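PDB 4ARU: histidine acid phosphatase from Hafnia alvei, which belongs to branch 2 of the histidine phosphatase superfamily, proteins built on a mixed beta sheet flanked by helices. Local coordinates for residues R52-I57 with T95-E100; L16-V21 with Q326-P331; G20-T25 with F224-A229. All coordinates share one frame; numbering follows the deposited sequence. Where two conformers were deposited one is given.

Overall arrangement
The segment that leaves strand 9-18 ties all three contacts together. Interactions 2 and 3 share Gly20 and Val21, their centres about 10 Å apart: in interaction 2 Arg18 reaches the 326-331 loop, and in interaction 3 Val21 and Arg22 pack on helix 213-229. Interaction 1 packs against this segment, its centre about 12 Å from that of interaction 2 and 13 Å from that of interaction 3; Thr98 OG1 stands 3.0 Å from Gly20 N, and Arg52 NE 3.0 Å from Ala229 O. The side chains of Arg18 and Arg22 come within about 3 Å of L(+)-tartaric acid, probably from the crystallisation liquor, which may mark the active-site pocket, since both arginines belong to the family's RHGxRxP active-site motif.

Interaction 1 (R52-I57 with T95-E100); sequences RGEHLI and TRKTGE
Segments 52-57 and 95-100, on helices 51-70 and 93-106, come closest at Glu54 and Thr98, whose CA atoms are 6.2 Å apart. Both are regular helix, and no direct hydrogen bond passes between them; the contact rests on side-chain packing, partly against backbone, and on bridging water. On the buried side of the contact the Ile57 and Thr98 side chains cross at about a right angle. The methyl CG2 of Thr98 lies 4.0 Å from Ile57 CG2 and also meets CD1 of the same isoleucine, while Ile57 CG2 rests against the main chain, 3.5 Å from Thr98 O. With chi1 at -69°, the threonine turns its methyl toward Ile57 and leaves OG1 to bond to Arg94 O. Toward the more accessible side, the carboxylate at the end of the extended Glu54 chain lies beside the aliphatic part of Lys97, OE2 being 3.9 Å from Lys97 CB. The charged atoms do not touch: Glu54 OE2 and Lys97 NZ are 4.6 Å apart. Two waters donate to Glu54 OE2; one also donates to Lys97 O at 2.8 Å, and the other accepts from Lys97 NZ at 3.0 Å. Thr98 OG1 receives Gly20 N from the loop after strand 9-18, Ile57 CD1 packs on Gly20 CA and Gly53 on Val21, so both helices back that loop; Arg52 NE separately ties helix 51-70 to Ala229 O, where helix 213-229 ends.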
ATOM      1  N   ARG A  52     -14.509  -8.986   8.426  1.00  7.72           N
ATOM      2  CA  ARG A  52     -14.097  -9.720   7.242  1.00  7.70           C
ATOM      3  C   ARG A  52     -12.687  -9.313   6.808  1.00  6.97           C
ATOM      4  O   ARG A  52     -11.919 -10.152   6.402  1.00  7.00           O
ATOM      5  CB  ARG A  52     -15.113  -9.515   6.109  1.00  8.16           C
ATOM      6  CG  ARG A  52     -14.681 -10.067   4.777  1.00  8.44           C
ATOM      7  CD  ARG A  52     -15.885 -10.286   3.936  1.00  9.28           C
ATOM      8  NE  ARG A  52     -15.512 -10.508   2.550  1.00  9.80           N
ATOM      9  CZ  ARG A  52     -16.144 -11.290   1.701  1.00 10.72           C
ATOM     10  NH1 ARG A  52     -17.186 -12.024   2.052  1.00 11.75           N
ATOM     11  NH2 ARG A  52     -15.679 -11.328   0.466  1.00 11.01           N
ATOM     12  N   GLY A  53     -12.366  -8.016   6.847  1.00  6.56           N
ATOM     13  CA  GLY A  53     -11.036  -7.543   6.558  1.00  6.19           C
ATOM     14  C   GLY A  53     -10.000  -8.218   7.450  1.00  6.23           C
ATOM     15  O   GLY A  53      -8.900  -8.597   7.013  1.00  6.34           O
ATOM     16  N   GLU A  54     -10.327  -8.311   8.738  1.00  6.46           N
ATOM     17  CA  GLU A  54      -9.432  -9.007   9.650  1.00  7.02           C
ATOM     18  C   GLU A  54      -9.228 -10.443   9.264  1.00  7.18           C
ATOM     19  O   GLU A  54      -8.096 -10.966   9.262  1.00  6.79           O
ATOM     20  CB  GLU A  54      -9.965  -8.888  11.077  1.00  7.90           C
ATOM     21  CG  GLU A  54      -9.903  -7.493  11.644  1.00  8.65           C
ATOM     22  CD  GLU A  54     -10.656  -7.378  12.968  1.00 10.56           C
ATOM     23  OE1 GLU A  54     -11.895  -7.297  12.986  1.00 12.24           O
ATOM     24  OE2 GLU A  54     -10.003  -7.387  14.043  1.00 12.02           O
ATOM     25  N   HIS A  55     -10.311 -11.122   8.939  1.00  7.22           N
ATOM     26  CA  HIS A  55     -10.241 -12.530   8.497  1.00  7.50           C
ATOM     27  C   HIS A  55      -9.330 -12.668   7.274  1.00  7.05           C
ATOM     28  O   HIS A  55      -8.470 -13.530   7.196  1.00  7.19           O
ATOM     29  CB  HIS A  55     -11.627 -13.077   8.231  1.00  8.26           C
ATOM     30  CG  HIS A  55     -11.615 -14.459   7.672  1.00  9.00           C
ATOM     31  ND1 HIS A  55     -11.085 -15.546   8.347  1.00  9.86           N
ATOM     32  CD2 HIS A  55     -11.984 -14.914   6.455  1.00  9.50           C
ATOM     33  CE1 HIS A  55     -11.186 -16.620   7.574  1.00 10.37           C
ATOM     34  NE2 HIS A  55     -11.738 -16.263   6.432  1.00 10.23           N
ATOM     35  N   LEU A  56      -9.533 -11.786   6.318  1.00  6.54           N
ATOM     36  CA  LEU A  56      -8.738 -11.796   5.100  1.00  6.30           C
ATOM     37  C   LEU A  56      -7.271 -11.572   5.371  1.00  6.15           C
ATOM     38  O   LEU A  56      -6.437 -12.193   4.708  1.00  6.35           O
ATOM     39  CB  LEU A  56      -9.323 -10.801   4.065  1.00  6.04           C
ATOM     40  CG  LEU A  56     -10.652 -11.195   3.410  1.00  6.39           C
ATOM     41  CD1 LEU A  56     -11.275 -10.009   2.724  1.00  6.25           C
ATOM     42  CD2 LEU A  56     -10.457 -12.337   2.429  1.00  6.71           C
ATOM     43  N   ILE A  57      -6.916 -10.684   6.305  1.00  6.00           N
ATOM     44  CA  ILE A  57      -5.530 -10.522   6.707  1.00  6.04           C
ATOM     45  C   ILE A  57      -5.016 -11.779   7.368  1.00  6.44           C
ATOM     46  O   ILE A  57      -3.866 -12.180   7.101  1.00  6.43           O
ATOM     47  CB  ILE A  57      -5.358  -9.320   7.638  1.00  5.96           C
ATOM     48  CG1 ILE A  57      -5.648  -8.025   6.916  1.00  5.86           C
ATOM     49  CG2 ILE A  57      -3.947  -9.298   8.251  1.00  5.91           C
ATOM     50  CD1 ILE A  57      -4.700  -7.653   5.780  1.00  5.65           C
ATOM     51  N   THR A  95      -4.924  -0.305  11.087  1.00  6.15           N
ATOM     52  CA  THR A  95      -3.564  -0.828  11.011  1.00  5.72           C
ATOM     53  C   THR A  95      -3.227  -1.680  12.267  1.00  6.00           C
ATOM     54  O   THR A  95      -2.636  -2.745  12.125  1.00  5.43           O
ATOM     55  CB  THR A  95      -2.529   0.319  10.844  1.00  5.83           C
ATOM     56  OG1 THR A  95      -2.850   1.409  11.703  1.00  6.36           O
ATOM     57  CG2 THR A  95      -2.536   0.845   9.450  1.00  5.64           C
ATOM     58  N   ARG A  96      -3.625  -1.239  13.457  1.00  6.50           N
ATOM     59  CA  ARG A  96      -3.410  -2.054  14.634  1.00  7.28           C
ATOM     60  C   ARG A  96      -4.113  -3.392  14.481  1.00  7.20           C
ATOM     61  O   ARG A  96      -3.535  -4.455  14.783  1.00  7.03           O
ATOM     62  CB  ARG A  96      -3.868  -1.335  15.907  1.00  8.08           C
ATOM     63  CG  ARG A  96      -2.987  -0.168  16.261  1.00  8.83           C
ATOM     64  CD  ARG A  96      -3.314   0.548  17.547  1.00 10.44           C
ATOM     65  NE  ARG A  96      -4.532   1.356  17.420  1.00 11.91           N
ATOM     66  CZ  ARG A  96      -5.732   1.009  17.863  1.00 12.89           C
ATOM     67  NH1 ARG A  96      -5.948  -0.156  18.451  1.00 13.90           N
ATOM     68  NH2 ARG A  96      -6.733   1.848  17.673  1.00 14.04           N
ATOM     69  N   LYS A  97      -5.374  -3.401  14.036  1.00  7.17           N
ATOM     70  CA  LYS A  97      -6.088  -4.641  13.932  1.00  7.71           C
ATOM     71  C   LYS A  97      -5.539  -5.508  12.794  1.00  6.74           C
ATOM     72  O   LYS A  97      -5.614  -6.747  12.843  1.00  6.73           O
ATOM     73  CB  LYS A  97      -7.570  -4.382  13.743  1.00  8.86           C
ATOM     74  CG  LYS A  97      -8.194  -3.706  14.935  1.00 11.14           C
ATOM     75  CD  LYS A  97      -8.282  -4.596  16.115  1.00 14.34           C
ATOM     76  CE  LYS A  97      -9.210  -3.957  17.160  1.00 17.02           C
ATOM     77  NZ  LYS A  97      -9.816  -5.029  18.016  1.00 20.55           N
ATOM     78  N   THR A  98      -5.014  -4.892  11.754  1.00  5.80           N
ATOM     79  CA  THR A  98      -4.312  -5.686  10.734  1.00  5.51           C
ATOM     80  C   THR A  98      -3.117  -6.421  11.357  1.00  5.49           C
ATOM     81  O   THR A  98      -2.904  -7.580  11.087  1.00  5.44           O
ATOM     82  CB  THR A  98      -3.802  -4.764   9.612  1.00  5.43           C
ATOM     83  OG1 THR A  98      -4.954  -4.269   8.896  1.00  5.91           O
ATOM     84  CG2 THR A  98      -2.933  -5.485   8.644  1.00  5.32           C
ATOM     85  N   GLY A  99      -2.299  -5.718  12.154  1.00  5.67           N
ATOM     86  CA  GLY A  99      -1.178  -6.360  12.788  1.00  5.81           C
ATOM     87  C   GLY A  99      -1.623  -7.532  13.630  1.00  6.19           C
ATOM     88  O   GLY A  99      -0.994  -8.606  13.607  1.00  6.12           O
ATOM     89  N   GLU A 100      -2.679  -7.346  14.427  1.00  6.74           N
ATOM     90  CA  GLU A 100      -3.203  -8.467  15.251  1.00  7.50           C
ATOM     91  C   GLU A 100      -3.723  -9.651  14.403  1.00  7.12           C
ATOM     92  O   GLU A 100      -3.486 -10.794  14.751  1.00  6.94           O
ATOM     93  CB  GLU A 100      -4.276  -7.964  16.209  1.00  8.94           C
ATOM     94  CG  GLU A 100      -3.627  -7.050  17.255  1.00 10.76           C
ATOM     95  CD  GLU A 100      -4.522  -6.485  18.321  1.00 13.71           C
ATOM     96  OE1 GLU A 100      -5.773  -6.545  18.195  1.00 16.21           O
ATOM     97  OE2 GLU A 100      -3.924  -6.026  19.337  1.00 18.04           O
TER
HETATM   98  O   HOH W   1      -7.471  -8.221  14.355  1.00  9.24           O
HETATM   99  O   HOH W   2     -11.024  -7.381  16.531  1.00 23.73           O

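Interaction 2 (L16-V21 with Q326-P331); sequences LSRHGV and QPDNTP
The guanidinium of Arg18 meets the 326-331 loop with its edge toward Pro331, whose CA lies in the plane of the group, while Thr330 O and Asp328 OD2 approach it obliquely. The neighbouring His19 ring carries Arg18 CG over the centre of one face, 4.2 Å above the plane. From Arg18 NH1 a hydrogen bond of 2.8 Å runs to Thr330 O; the nitrogen lies in the carbonyl plane, but the oxygen is tilted from the guanidinium plane and the angle at hydrogen is only 131°. A looser salt bridge joins the same NH1 to Asp328 OD2 at 3.4 Å, with guanidinium and carboxylate planes 64° apart. Arg18, His19 and Gly20 open the RHGxRxP signature of the branch 2 histidine phosphatases, at the end of strand 9-18 and in the loop just after it. Arg18 reaches across by staying extended from CG to NE, CG being anti to the backbone nitrogen (chi1 -173°), which brings CD to 3.4 Å from Pro331 O. Asp328 OD1 accepts from Thr330 N at 2.9 Å and closes an Asx turn within the loop that receives the arginine. Glu222 OE2 forms a second salt bridge with NH1, and Arg18 NH2 bonds to the tartaric acid. His19 ND1 donates to Gly20 O at 2.9 Å in a nearly straight bond, which helps to fix the ring's rotation, with NE2 bonded to the same ligand.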
ATOM      1  N   LEU A  16       6.092  -4.787   4.341  1.00  6.24           N
ATOM      2  CA  LEU A  16       5.384  -3.508   4.454  1.00  5.80           C
ATOM      3  C   LEU A  16       4.026  -3.751   3.839  1.00  5.44           C
ATOM      4  O   LEU A  16       3.870  -3.893   2.613  1.00  5.78           O
ATOM      5  CB  LEU A  16       6.151  -2.369   3.734  1.00  6.22           C
ATOM      6  CG  LEU A  16       5.342  -1.081   3.711  1.00  6.49           C
ATOM      7  CD1 LEU A  16       5.091  -0.521   5.110  1.00  6.87           C
ATOM      8  CD2 LEU A  16       6.045  -0.027   2.897  1.00  6.96           C
ATOM      9  N   SER A  17       3.030  -3.896   4.707  1.00  5.29           N
ATOM     10  CA  SER A  17       1.706  -4.311   4.317  1.00  5.41           C
ATOM     11  C   SER A  17       0.712  -3.174   4.379  1.00  5.48           C
ATOM     12  O   SER A  17       0.699  -2.424   5.356  1.00  6.75           O
ATOM     13  CB  SER A  17       1.195  -5.392   5.264  1.00  5.43           C
ATOM     14  OG  SER A  17      -0.020  -5.952   4.814  1.00  5.81           O
ATOM     15  N   ARG A  18      -0.190  -3.082   3.411  1.00  5.27           N
ATOM     16  CA  ARG A  18      -1.383  -2.255   3.610  1.00  5.24           C
ATOM     17  C   ARG A  18      -2.285  -2.950   4.599  1.00  5.11           C
ATOM     18  O   ARG A  18      -2.347  -4.184   4.660  1.00  5.39           O
ATOM     19  CB  ARG A  18      -2.112  -2.058   2.311  1.00  5.33           C
ATOM     20  CG  ARG A  18      -3.286  -1.084   2.352  1.00  5.76           C
ATOM     21  CD  ARG A  18      -3.897  -0.883   0.981  1.00  6.05           C
ATOM     22  NE  ARG A  18      -5.042   0.011   1.100  1.00  6.39           N
ATOM     23  CZ  ARG A  18      -6.106   0.002   0.333  1.00  6.49           C
ATOM     24  NH1 ARG A  18      -6.192  -0.783  -0.735  1.00  6.68           N
ATOM     25  NH2 ARG A  18      -7.118   0.813   0.609  1.00  6.51           N
ATOM     26  N   HIS A  19      -3.031  -2.172   5.365  1.00  5.17           N
ATOM     27  CA  HIS A  19      -4.096  -2.750   6.171  1.00  5.72           C
ATOM     28  C   HIS A  19      -5.153  -3.457   5.345  1.00  5.66           C
ATOM     29  O   HIS A  19      -5.204  -3.391   4.110  1.00  5.96           O
ATOM     30  CB  HIS A  19      -4.792  -1.648   6.999  1.00  6.02           C
ATOM     31  CG  HIS A  19      -5.366  -0.554   6.174  1.00  6.16           C
ATOM     32  ND1 HIS A  19      -6.480  -0.687   5.375  1.00  6.26           N
ATOM     33  CD2 HIS A  19      -4.916   0.708   5.991  1.00  6.49           C
ATOM     34  CE1 HIS A  19      -6.694   0.449   4.728  1.00  6.69           C
ATOM     35  NE2 HIS A  19      -5.768   1.317   5.107  1.00  6.82           N
ATOM     36  N   GLY A  20      -6.002  -4.179   6.040  1.00  5.87           N
ATOM     37  CA  GLY A  20      -7.067  -4.894   5.416  1.00  5.92           C
ATOM     38  C   GLY A  20      -8.281  -4.074   4.997  1.00  6.11           C
ATOM     39  O   GLY A  20      -8.318  -2.875   5.072  1.00  6.52           O
ATOM     40  N   VAL A  21      -9.275  -4.771   4.488  1.00  5.82           N
ATOM     41  CA  VAL A  21     -10.518  -4.182   3.988  1.00  6.32           C
ATOM     42  C   VAL A  21     -11.129  -3.338   5.078  1.00  6.82           C
ATOM     43  O   VAL A  21     -11.356  -3.812   6.188  1.00  7.05           O
ATOM     44  CB  VAL A  21     -11.503  -5.245   3.492  1.00  6.55           C
ATOM     45  CG1 VAL A  21     -12.816  -4.619   3.081  1.00  7.01           C
ATOM     46  CG2 VAL A  21     -10.916  -6.060   2.351  1.00  6.41           C
ATOM     47  N   GLN A 326      -5.700  -8.529 -10.008  1.00  8.16           N
ATOM     48  CA  GLN A 326      -5.936  -7.501  -8.971  1.00  7.92           C
ATOM     49  C   GLN A 326      -5.757  -6.111  -9.588  1.00  8.14           C
ATOM     50  O   GLN A 326      -4.610  -5.644  -9.748  1.00  7.95           O
ATOM     51  CB  GLN A 326      -4.986  -7.754  -7.809  1.00  7.46           C
ATOM     52  CG  GLN A 326      -5.030  -6.715  -6.700  1.00  7.08           C
ATOM     53  CD  GLN A 326      -6.443  -6.449  -6.226  1.00  7.09           C
ATOM     54  OE1 GLN A 326      -7.083  -5.474  -6.630  1.00  7.39           O
ATOM     55  NE2 GLN A 326      -6.940  -7.298  -5.337  1.00  6.67           N
ATOM     56  N   PRO A 327      -6.855  -5.437  -9.894  1.00  8.50           N
ATOM     57  CA  PRO A 327      -6.764  -4.146 -10.550  1.00  8.72           C
ATOM     58  C   PRO A 327      -6.171  -3.010  -9.714  1.00  8.31           C
ATOM     59  O   PRO A 327      -5.633  -2.084 -10.317  1.00  8.29           O
ATOM     60  CB  PRO A 327      -8.193  -3.849 -10.958  1.00  9.62           C
ATOM     61  CG  PRO A 327      -9.052  -4.647 -10.121  1.00  9.55           C
ATOM     62  CD  PRO A 327      -8.256  -5.842  -9.669  1.00  8.83           C
ATOM     63  N   ASP A 328      -6.229  -3.084  -8.406  1.00  7.63           N
ATOM     64  CA  ASP A 328      -5.593  -2.066  -7.554  1.00  7.53           C
ATOM     65  C   ASP A 328      -4.098  -2.422  -7.377  1.00  7.00           C
ATOM     66  O   ASP A 328      -3.783  -3.532  -6.951  1.00  7.04           O
ATOM     67  CB  ASP A 328      -6.310  -2.098  -6.201  1.00  7.27           C
ATOM     68  CG  ASP A 328      -5.849  -0.999  -5.222  1.00  7.55           C
ATOM     69  OD1 ASP A 328      -4.879  -0.240  -5.523  1.00  7.65           O
ATOM     70  OD2 ASP A 328      -6.483  -0.916  -4.137  1.00  8.21           O
ATOM     71  N   ASN A 329      -3.174  -1.531  -7.703  1.00  6.75           N
ATOM     72  CA  ASN A 329      -1.743  -1.801  -7.506  1.00  6.85           C
ATOM     73  C   ASN A 329      -1.349  -1.895  -6.054  1.00  6.53           C
ATOM     74  O   ASN A 329      -0.307  -2.440  -5.766  1.00  6.91           O
ATOM     75  CB  ASN A 329      -0.844  -0.718  -8.142  1.00  7.07           C
ATOM     76  CG  ASN A 329      -0.904  -0.702  -9.659  1.00  7.84           C
ATOM     77  OD1 ASN A 329      -1.337  -1.660 -10.276  1.00  8.77           O
ATOM     78  ND2 ASN A 329      -0.529   0.417 -10.257  1.00  8.38           N
ATOM     79  N   THR A 330      -2.178  -1.347  -5.171  1.00  6.63           N
ATOM     80  CA  THR A 330      -1.911  -1.327  -3.719  1.00  6.63           C
ATOM     81  C   THR A 330      -3.146  -1.860  -3.003  1.00  6.40           C
ATOM     82  O   THR A 330      -3.816  -1.128  -2.267  1.00  5.66           O
ATOM     83  CB  THR A 330      -1.503   0.081  -3.225  1.00  6.96           C
ATOM     84  OG1 THR A 330      -2.431   1.056  -3.702  1.00  7.26           O
ATOM     85  CG2 THR A 330      -0.075   0.458  -3.715  1.00  7.52           C
ATOM     86  N   PRO A 331      -3.485  -3.143  -3.174  1.00  6.44           N
ATOM     87  CA  PRO A 331      -4.726  -3.660  -2.678  1.00  6.84           C
ATOM     88  C   PRO A 331      -4.754  -3.906  -1.164  1.00  6.84           C
ATOM     89  O   PRO A 331      -3.720  -3.946  -0.529  1.00  6.14           O
ATOM     90  CB  PRO A 331      -4.857  -4.981  -3.446  1.00  7.22           C
ATOM     91  CG  PRO A 331      -3.454  -5.445  -3.511  1.00  6.98           C
ATOM     92  CD  PRO A 331      -2.717  -4.201  -3.884  1.00  6.62           C
TER

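Interaction 3 (G20-T25 with F224-A229); sequences GVRAPT and FLLEHA
Arg22 NH1, which lies 3.5 Å from Leu226 CD1 across the contact, donates to Ala23 O at 3.0 Å with an angle of 158° at hydrogen. The acceptor lies almost in the guanidinium plane, whereas the donor stands above the plane of the carbonyl. This bond ties the head group back to its own loop and probably helps to hold the face on which Leu226 rests, its CD1 methyl 3.4 Å above the guanidinium plane and offset toward the rim. Although the CB of Arg22 points away from the helix, chi1 of 57° places CG between the backbone nitrogen and the carbonyl carbon, and the extended chain returns the head group to Leu226. The same methyl sits 3.6 Å from Arg22 O, a buried carbonyl oxygen with no polar partner in the model. Val21 packs on the last turns of helix 213-229: CG2 meets Ala229 CB at 3.7 Å, and CG1 lies 4.2 Å from Leu226 CD2. Gly20 to Pro24 form the latter part of the RHGxRxP signature; its second arginine, bonded here through NE to the tartaric acid, with a sodium ion about 3 Å from its side chain, is consistent with the active-site position this motif holds in branch 2 histidine phosphatases.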
ATOM      1  N   GLY A  20      -6.002  -4.179   6.040  1.00  5.87           N
ATOM      2  CA  GLY A  20      -7.067  -4.894   5.416  1.00  5.92           C
ATOM      3  C   GLY A  20      -8.281  -4.074   4.997  1.00  6.11           C
ATOM      4  O   GLY A  20      -8.318  -2.875   5.072  1.00  6.52           O
ATOM      5  N   VAL A  21      -9.275  -4.771   4.488  1.00  5.82           N
ATOM      6  CA  VAL A  21     -10.518  -4.182   3.988  1.00  6.32           C
ATOM      7  C   VAL A  21     -11.129  -3.338   5.078  1.00  6.82           C
ATOM      8  O   VAL A  21     -11.356  -3.812   6.188  1.00  7.05           O
ATOM      9  CB  VAL A  21     -11.503  -5.245   3.492  1.00  6.55           C
ATOM     10  CG1 VAL A  21     -12.816  -4.619   3.081  1.00  7.01           C
ATOM     11  CG2 VAL A  21     -10.916  -6.060   2.351  1.00  6.41           C
ATOM     12  N   ARG A  22     -11.402  -2.081   4.723  1.00  7.29           N
ATOM     13  CA  ARG A  22     -11.991  -1.105   5.617  1.00  7.58           C
ATOM     14  C   ARG A  22     -13.198  -0.447   4.996  1.00  7.66           C
ATOM     15  O   ARG A  22     -13.354  -0.418   3.758  1.00  7.66           O
ATOM     16  CB  ARG A  22     -10.959  -0.022   5.874  1.00  7.86           C
ATOM     17  CG  ARG A  22     -10.399   0.695   4.644  1.00  7.90           C
ATOM     18  CD  ARG A  22      -9.822   2.094   4.908  1.00  8.27           C
ATOM     19  NE  ARG A  22      -9.277   2.703   3.699  1.00  8.54           N
ATOM     20  CZ  ARG A  22     -10.002   3.277   2.740  1.00  9.31           C
ATOM     21  NH1 ARG A  22     -11.321   3.330   2.868  1.00 10.96           N
ATOM     22  NH2 ARG A  22      -9.415   3.796   1.659  1.00  9.77           N
ATOM     23  N   ALA A  23     -14.010   0.140   5.852  1.00  7.89           N
ATOM     24  CA  ALA A  23     -15.041   1.060   5.409  1.00  8.16           C
ATOM     25  C   ALA A  23     -14.359   2.312   4.812  1.00  8.13           C
ATOM     26  O   ALA A  23     -13.199   2.640   5.103  1.00  8.05           O
ATOM     27  CB  ALA A  23     -15.927   1.446   6.556  1.00  8.61           C
ATOM     28  N   PRO A  24     -15.098   3.063   3.999  1.00  8.50           N
ATOM     29  CA  PRO A  24     -14.577   4.328   3.513  1.00  8.78           C
ATOM     30  C   PRO A  24     -14.072   5.199   4.653  1.00  9.11           C
ATOM     31  O   PRO A  24     -14.700   5.235   5.717  1.00  9.32           O
ATOM     32  CB  PRO A  24     -15.803   4.960   2.835  1.00  9.14           C
ATOM     33  CG  PRO A  24     -16.622   3.777   2.374  1.00  9.33           C
ATOM     34  CD  PRO A  24     -16.446   2.789   3.496  1.00  9.10           C
ATOM     35  N   THR A  25     -12.976   5.922   4.443  1.00  9.46           N
ATOM     36  CA  THR A  25     -12.388   6.776   5.461  0.50 10.66           C
ATOM     37  C   THR A  25     -13.326   7.965   5.738  1.00 11.05           C
ATOM     38  O   THR A  25     -13.490   8.423   6.869  1.00 12.23           O
ATOM     39  CB  THR A  25     -10.986   7.283   5.037  0.50 11.15           C
ATOM     40  OG1 THR A  25     -10.205   6.196   4.494  0.50 11.41           O
ATOM     41  CG2 THR A  25     -10.274   7.835   6.220  0.50 12.28           C
ATOM     42  N   PHE A 224     -15.534   0.997  -4.517  1.00  6.46           N
ATOM     43  CA  PHE A 224     -16.190  -0.128  -5.144  1.00  6.76           C
ATOM     44  C   PHE A 224     -15.373  -1.405  -4.943  1.00  6.72           C
ATOM     45  O   PHE A 224     -15.934  -2.450  -4.661  1.00  7.02           O
ATOM     46  CB  PHE A 224     -16.387   0.122  -6.639  1.00  6.87           C
ATOM     47  CG  PHE A 224     -17.242   1.322  -6.972  1.00  7.17           C
ATOM     48  CD1 PHE A 224     -18.285   1.759  -6.173  1.00  7.66           C
ATOM     49  CD2 PHE A 224     -17.012   1.997  -8.141  1.00  7.57           C
ATOM     50  CE1 PHE A 224     -19.062   2.858  -6.528  1.00  8.12           C
ATOM     51  CE2 PHE A 224     -17.791   3.105  -8.510  1.00  7.88           C
ATOM     52  CZ  PHE A 224     -18.800   3.534  -7.706  1.00  8.00           C
ATOM     53  N   LEU A 225     -14.057  -1.310  -5.092  1.00  6.58           N
ATOM     54  CA  LEU A 225     -13.217  -2.479  -4.902  1.00  7.02           C
ATOM     55  C   LEU A 225     -13.357  -2.990  -3.455  1.00  7.00           C
ATOM     56  O   LEU A 225     -13.391  -4.196  -3.201  1.00  7.17           O
ATOM     57  CB  LEU A 225     -11.772  -2.108  -5.181  1.00  7.69           C
ATOM     58  CG  LEU A 225     -10.827  -3.324  -5.120  1.00  8.83           C
ATOM     59  CD1 LEU A 225      -9.956  -3.320  -6.338  1.00  9.55           C
ATOM     60  CD2 LEU A 225     -10.017  -3.405  -3.858  1.00  9.77           C
ATOM     61  N   LEU A 226     -13.388  -2.052  -2.520  1.00  6.57           N
ATOM     62  CA  LEU A 226     -13.574  -2.411  -1.111  1.00  6.76           C
ATOM     63  C   LEU A 226     -14.915  -3.083  -0.863  1.00  6.87           C
ATOM     64  O   LEU A 226     -14.988  -4.068  -0.152  1.00  6.74           O
ATOM     65  CB  LEU A 226     -13.371  -1.234  -0.164  1.00  7.40           C
ATOM     66  CG  LEU A 226     -11.959  -0.662  -0.092  1.00  7.65           C
ATOM     67  CD1 LEU A 226     -11.874   0.705   0.619  1.00  7.96           C
ATOM     68  CD2 LEU A 226     -11.058  -1.641   0.620  1.00  8.74           C
ATOM     69  N   GLU A 227     -15.975  -2.579  -1.490  1.00  6.66           N
ATOM     70  CA  GLU A 227     -17.296  -3.187  -1.354  1.00  7.20           C
ATOM     71  C   GLU A 227     -17.246  -4.652  -1.833  1.00  7.39           C
ATOM     72  O   GLU A 227     -17.805  -5.549  -1.240  1.00  7.91           O
ATOM     73  CB  GLU A 227     -18.323  -2.466  -2.208  1.00  7.44           C
ATOM     74  CG  GLU A 227     -18.679  -1.048  -1.723  1.00  7.46           C
ATOM     75  CD  GLU A 227     -19.579  -0.305  -2.685  1.00  7.76           C
ATOM     76  OE1 GLU A 227     -19.848  -0.857  -3.765  1.00  8.30           O
ATOM     77  OE2 GLU A 227     -20.040   0.818  -2.355  1.00  7.68           O
ATOM     78  N   HIS A 228     -16.563  -4.840  -2.952  1.00  7.47           N
ATOM     79  CA  HIS A 228     -16.408  -6.156  -3.528  1.00  7.60           C
ATOM     80  C   HIS A 228     -15.598  -7.111  -2.656  1.00  7.57           C
ATOM     81  O   HIS A 228     -15.973  -8.261  -2.427  1.00  8.27           O
ATOM     82  CB  HIS A 228     -15.803  -6.022  -4.921  1.00  7.92           C
ATOM     83  CG  HIS A 228     -15.797  -7.295  -5.717  1.00  9.16           C
ATOM     84  ND1 HIS A 228     -16.898  -7.755  -6.408  1.00 10.45           N
ATOM     85  CD2 HIS A 228     -14.809  -8.198  -5.927  1.00  9.73           C
ATOM     86  CE1 HIS A 228     -16.567  -8.875  -7.048  1.00 10.83           C
ATOM     87  NE2 HIS A 228     -15.323  -9.181  -6.739  1.00 10.88           N
ATOM     88  N   ALA A 229     -14.511  -6.579  -2.134  1.00  6.77           N
ATOM     89  CA  ALA A 229     -13.656  -7.349  -1.237  1.00  6.84           C
ATOM     90  C   ALA A 229     -14.330  -7.685   0.094  1.00  7.27           C
ATOM     91  O   ALA A 229     -14.025  -8.715   0.696  1.00  7.88           O
ATOM     92  CB  ALA A 229     -12.409  -6.563  -0.978  1.00  6.29           C
TER